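Local coordinates for protein arabinogalactan endo-1,4-beta-galactosidase (Ignisphaera aggregans, PDB 7OSK) that probably hydrolyses internal beta-1,4-galactosidic bonds of arabinogalactan through its family 53 glycoside hydrolase domain, a calcium-containing (beta/alpha)8 barrel, at residues I63-K68 against I357-A362; V236-Y241 against R274-T279. All coordinates share one frame; numbering follows the deposited sequence.

Contact 1. Residues I63-K68 against I357-A362; sequences IELGGK and IPYPGA
The Schellman motif that ends helix 59-65 lies against the ring of Y359 in the loop after strand 346-352. G66 is its C-prime residue, with a positive phi of 119°; G67 N bonds back to I62 O, and G66 N to I63 O (3.2 Å). The chain then carries G67 over one face of the tyrosine: G67 CA stands 3.9 Å from the ring centroid and 28° off its normal, a CH-pi contact, while CD of P360 lies over the opposite face. With Y359 CG anti to the backbone N (chi1 -157°), the ring is carried to G67 and L65. L65 CB packs 3.8 Å from Y359 CE2. Helix 59-65 follows the first strand and the Y359 loop the eighth, neighbours in the closed sheet, so the contact joins the first and last units of the TIM barrel. L65 reaches further along segment 357-362, its CD1 touching P360 O at 3.4 Å and A362 CB at 4.3 Å. There the chain makes a type II turn from Y359 to A362, closed by A362 N to Y359 O (3.0 Å), with G361 at its third position. W61 of the same helix donates its NE1 to G361 O. At the other end I357 CD1 comes within 3.9 Å of K68 O. I357 also packs on I62 and F378.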
# COMPACT_ATOMS: atom_id res chain seq x y z
N ILE A 63 -13.71 2.48 -12.08
CA ILE A 63 -14.27 1.72 -13.20
C ILE A 63 -15.79 1.67 -13.12
O ILE A 63 -16.47 1.70 -14.15
CB ILE A 63 -13.70 0.28 -13.22
CG1 ILE A 63 -12.18 0.31 -13.33
CG2 ILE A 63 -14.29 -0.51 -14.39
CD1 ILE A 63 -11.51 -1.04 -13.11
N GLU A 64 -16.33 1.59 -11.91
CA GLU A 64 -17.77 1.52 -11.71
C GLU A 64 -18.44 2.82 -12.14
O GLU A 64 -19.59 2.81 -12.59
CB GLU A 64 -18.09 1.22 -10.24
CG GLU A 64 -17.76 -0.21 -9.83
CD GLU A 64 -18.01 -0.47 -8.35
OE1 GLU A 64 -18.67 0.37 -7.70
OE2 GLU A 64 -17.55 -1.52 -7.84
N LEU A 65 -17.73 3.93 -12.00
CA LEU A 65 -18.28 5.24 -12.35
C LEU A 65 -18.20 5.51 -13.85
O LEU A 65 -18.91 6.37 -14.37
CB LEU A 65 -17.54 6.34 -11.59
CG LEU A 65 -17.61 6.29 -10.06
CD1 LEU A 65 -16.91 7.50 -9.46
CD2 LEU A 65 -19.05 6.20 -9.56
N GLY A 66 -17.34 4.77 -14.54
CA GLY A 66 -17.18 4.90 -15.98
C GLY A 66 -15.79 5.31 -16.40
O GLY A 66 -15.56 5.67 -17.56
N GLY A 67 -14.84 5.27 -15.47
CA GLY A 67 -13.47 5.62 -15.76
C GLY A 67 -12.80 4.59 -16.65
O GLY A 67 -13.04 3.39 -16.51
N LYS A 68 -11.95 5.07 -17.56
CA LYS A 68 -11.30 4.21 -18.55
C LYS A 68 -9.78 4.33 -18.50
O LYS A 68 -9.24 5.43 -18.34
CB LYS A 68 -11.79 4.56 -19.95
CG LYS A 68 -13.28 4.33 -20.18
CD LYS A 68 -13.71 4.80 -21.56
CE LYS A 68 -15.19 4.53 -21.82
NZ LYS A 68 -15.49 3.07 -21.84
N ILE A 357 -6.52 7.98 -11.11
CA ILE A 357 -6.69 8.99 -12.15
C ILE A 357 -7.82 9.94 -11.78
O ILE A 357 -8.71 9.58 -11.00
CB ILE A 357 -6.98 8.33 -13.51
CG1 ILE A 357 -8.25 7.48 -13.46
CG2 ILE A 357 -5.79 7.47 -13.94
CD1 ILE A 357 -8.82 7.15 -14.82
N PRO A 358 -7.81 11.16 -12.33
CA PRO A 358 -8.88 12.11 -12.00
C PRO A 358 -10.19 11.72 -12.66
O PRO A 358 -10.24 11.54 -13.87
CB PRO A 358 -8.36 13.44 -12.55
CG PRO A 358 -7.48 13.05 -13.68
CD PRO A 358 -6.85 11.74 -13.29
N TYR A 359 -11.24 11.57 -11.85
CA TYR A 359 -12.56 11.25 -12.38
C TYR A 359 -13.64 11.77 -11.43
O TYR A 359 -13.49 11.67 -10.21
CB TYR A 359 -12.71 9.74 -12.57
CG TYR A 359 -13.78 9.37 -13.58
CD1 TYR A 359 -13.48 9.24 -14.93
CD2 TYR A 359 -15.10 9.16 -13.18
CE1 TYR A 359 -14.45 8.91 -15.85
CE2 TYR A 359 -16.08 8.83 -14.10
CZ TYR A 359 -15.75 8.70 -15.43
OH TYR A 359 -16.71 8.37 -16.36
N PRO A 360 -14.73 12.33 -11.98
CA PRO A 360 -15.83 12.78 -11.13
C PRO A 360 -16.37 11.66 -10.24
O PRO A 360 -16.80 10.62 -10.76
CB PRO A 360 -16.89 13.25 -12.13
CG PRO A 360 -16.11 13.65 -13.32
CD PRO A 360 -14.95 12.70 -13.39
N GLY A 361 -16.35 11.87 -8.93
CA GLY A 361 -16.87 10.90 -7.98
C GLY A 361 -15.80 10.03 -7.35
O GLY A 361 -16.06 9.37 -6.34
N ALA A 362 -14.61 10.04 -7.93
CA ALA A 362 -13.50 9.22 -7.45
C ALA A 362 -12.46 10.06 -6.72
O ALA A 362 -11.26 9.87 -6.90
CB ALA A 362 -12.86 8.48 -8.60

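Contact 2. Residues V236-Y241 against R274-T279; sequences VKADFY and RNLVRT
Y241, the tyrosine that meets L276 across the contact, is anchored through its backbone: Y241 N bonds to K237 O at 3.2 Å, and F240 N makes a second, weak bond to the same oxygen. K237 is the N-cap of helix 238-250, and these bonds fix the first turn and with it Y241. L276, on helix 270-283, pushes its two methyls into the groove formed by V236, A238 and Y241. Its chi1 of 179° sets CG anti to the backbone N, and from CG the two methyls part. CD1 sits over one face of the Y241 ring, 3.8 Å from the centroid and 19° off the normal, in a CH-pi contact; its nearest ring atom is CG, at 3.6 Å. The same methyl is 3.7 Å from A238 CA, where the two backbones come nearest. CD2, the other branch, meets V236 CG1 at 3.7 Å and lies by CZ of the tyrosine. The side chains of Y241 and L276 cross at about a right angle. T279, one turn on, adds a looser apposition, its OG1 lying 4.4 Å from A238 CB. Both helices belong to successive beta-alpha units of the TIM barrel, following strands 228-234 and 257-261, and both Y241 and L276 also rest on I260 of the second strand. The phenol's polar end is satisfied by G235 O, while R274 and R278 turn to helix 324-342, where they form salt bridges with E340 and E341. No hydrogen bond links the two segments, so apolar contact, chiefly of L276, joins them.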
# COMPACT_ATOMS: atom_id res chain seq x y z
N VAL A 236 11.43 6.47 7.74
CA VAL A 236 12.68 5.74 7.67
C VAL A 236 13.58 6.07 8.87
O VAL A 236 14.80 5.93 8.81
CB VAL A 236 13.44 6.04 6.35
CG1 VAL A 236 12.82 5.26 5.19
CG2 VAL A 236 13.44 7.53 6.06
N LYS A 237 12.95 6.50 9.96
CA LYS A 237 13.68 6.72 11.21
C LYS A 237 14.14 5.37 11.76
O LYS A 237 13.38 4.66 12.41
CB LYS A 237 12.79 7.45 12.24
CG LYS A 237 13.35 8.78 12.73
CD LYS A 237 13.14 8.94 14.23
CE LYS A 237 13.55 10.33 14.71
NZ LYS A 237 14.66 10.28 15.71
N ALA A 238 15.40 5.03 11.48
CA ALA A 238 15.92 3.71 11.80
C ALA A 238 15.88 3.41 13.30
O ALA A 238 15.54 2.30 13.71
CB ALA A 238 17.34 3.57 11.28
N ASP A 239 16.23 4.40 14.12
CA ASP A 239 16.27 4.21 15.56
C ASP A 239 14.89 3.90 16.13
O ASP A 239 14.77 3.27 17.18
CB ASP A 239 16.86 5.44 16.26
CG ASP A 239 16.14 6.72 15.89
OD1 ASP A 239 15.67 6.83 14.74
OD2 ASP A 239 16.04 7.62 16.75
N PHE A 240 13.84 4.34 15.44
CA PHE A 240 12.48 4.04 15.86
C PHE A 240 12.09 2.61 15.48
O PHE A 240 11.45 1.91 16.27
CB PHE A 240 11.48 5.02 15.24
CG PHE A 240 10.05 4.61 15.41
CD1 PHE A 240 9.37 4.88 16.59
CD2 PHE A 240 9.38 3.95 14.40
CE1 PHE A 240 8.05 4.50 16.75
CE2 PHE A 240 8.06 3.56 14.55
CZ PHE A 240 7.39 3.84 15.73
N TYR A 241 12.47 2.20 14.27
CA TYR A 241 12.20 0.84 13.81
C TYR A 241 12.81 -0.17 14.78
O TYR A 241 12.18 -1.17 15.13
CB TYR A 241 12.76 0.62 12.40
CG TYR A 241 11.84 1.08 11.29
CD1 TYR A 241 11.57 2.43 11.09
CD2 TYR A 241 11.26 0.16 10.42
CE1 TYR A 241 10.73 2.85 10.07
CE2 TYR A 241 10.43 0.57 9.39
CZ TYR A 241 10.17 1.92 9.22
OH TYR A 241 9.34 2.33 8.20
N ARG A 274 18.46 3.96 2.46
CA ARG A 274 19.52 2.95 2.44
C ARG A 274 19.94 2.56 3.85
O ARG A 274 20.18 1.38 4.13
CB ARG A 274 20.74 3.48 1.68
CG ARG A 274 20.80 3.05 0.23
CD ARG A 274 22.11 3.47 -0.42
NE ARG A 274 22.40 2.68 -1.62
CZ ARG A 274 21.95 2.96 -2.84
NH1 ARG A 274 21.17 4.02 -3.04
NH2 ARG A 274 22.28 2.18 -3.85
N ASN A 275 20.04 3.54 4.73
CA ASN A 275 20.47 3.30 6.10
C ASN A 275 19.47 2.44 6.86
O ASN A 275 19.85 1.61 7.69
CB ASN A 275 20.68 4.62 6.84
CG ASN A 275 21.73 5.49 6.19
OD1 ASN A 275 22.74 5.00 5.67
ND2 ASN A 275 21.51 6.80 6.21
N LEU A 276 18.19 2.63 6.57
CA LEU A 276 17.15 1.83 7.22
C LEU A 276 17.23 0.38 6.79
O LEU A 276 17.16 -0.53 7.62
CB LEU A 276 15.76 2.38 6.89
CG LEU A 276 14.60 1.58 7.50
CD1 LEU A 276 14.63 1.67 9.02
CD2 LEU A 276 13.27 2.05 6.96
N VAL A 277 17.37 0.15 5.49
CA VAL A 277 17.37 -1.20 4.94
C VAL A 277 18.50 -2.03 5.54
O VAL A 277 18.26 -3.12 6.07
CB VAL A 277 17.48 -1.19 3.40
CG1 VAL A 277 17.62 -2.61 2.85
CG2 VAL A 277 16.28 -0.50 2.78
N ARG A 278 19.72 -1.52 5.46
CA ARG A 278 20.88 -2.27 5.94
C ARG A 278 20.81 -2.51 7.45
O ARG A 278 21.39 -3.46 7.97
CB ARG A 278 22.18 -1.54 5.59
CG ARG A 278 22.45 -0.28 6.41
CD ARG A 278 23.78 0.34 6.05
NE ARG A 278 23.73 1.09 4.80
CZ ARG A 278 24.04 0.60 3.60
NH1 ARG A 278 24.44 -0.66 3.46
NH2 ARG A 278 23.96 1.39 2.53
N THR A 279 20.09 -1.64 8.16
CA THR A 279 19.93 -1.78 9.60
C THR A 279 18.94 -2.90 9.92
O THR A 279 19.05 -3.55 10.96
CB THR A 279 19.42 -0.46 10.24
OG1 THR A 279 20.28 0.62 9.85
CG2 THR A 279 19.41 -0.57 11.76

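How the contacts relate
Contacts 1 and 2 lie on opposite sides of the barrel, about 38 Å apart between centres and about 25 Å between nearest atoms, so neither touches the other. In sequence, contact 2 falls wholly within the long span that separates the two segments of contact 1. The first joins segments after the first and eighth strands, the second joins segments after the fifth and sixth. Contact 1 is nearer the calcium site: the side chain of I357 is about 10 Å from the calcium ion. Its G361 N also bonds to a hexane-1,6-diol, probably from the crystallisation liquor. Contact 2 packs two helices, and the valine leading into one, away from the annotated sites.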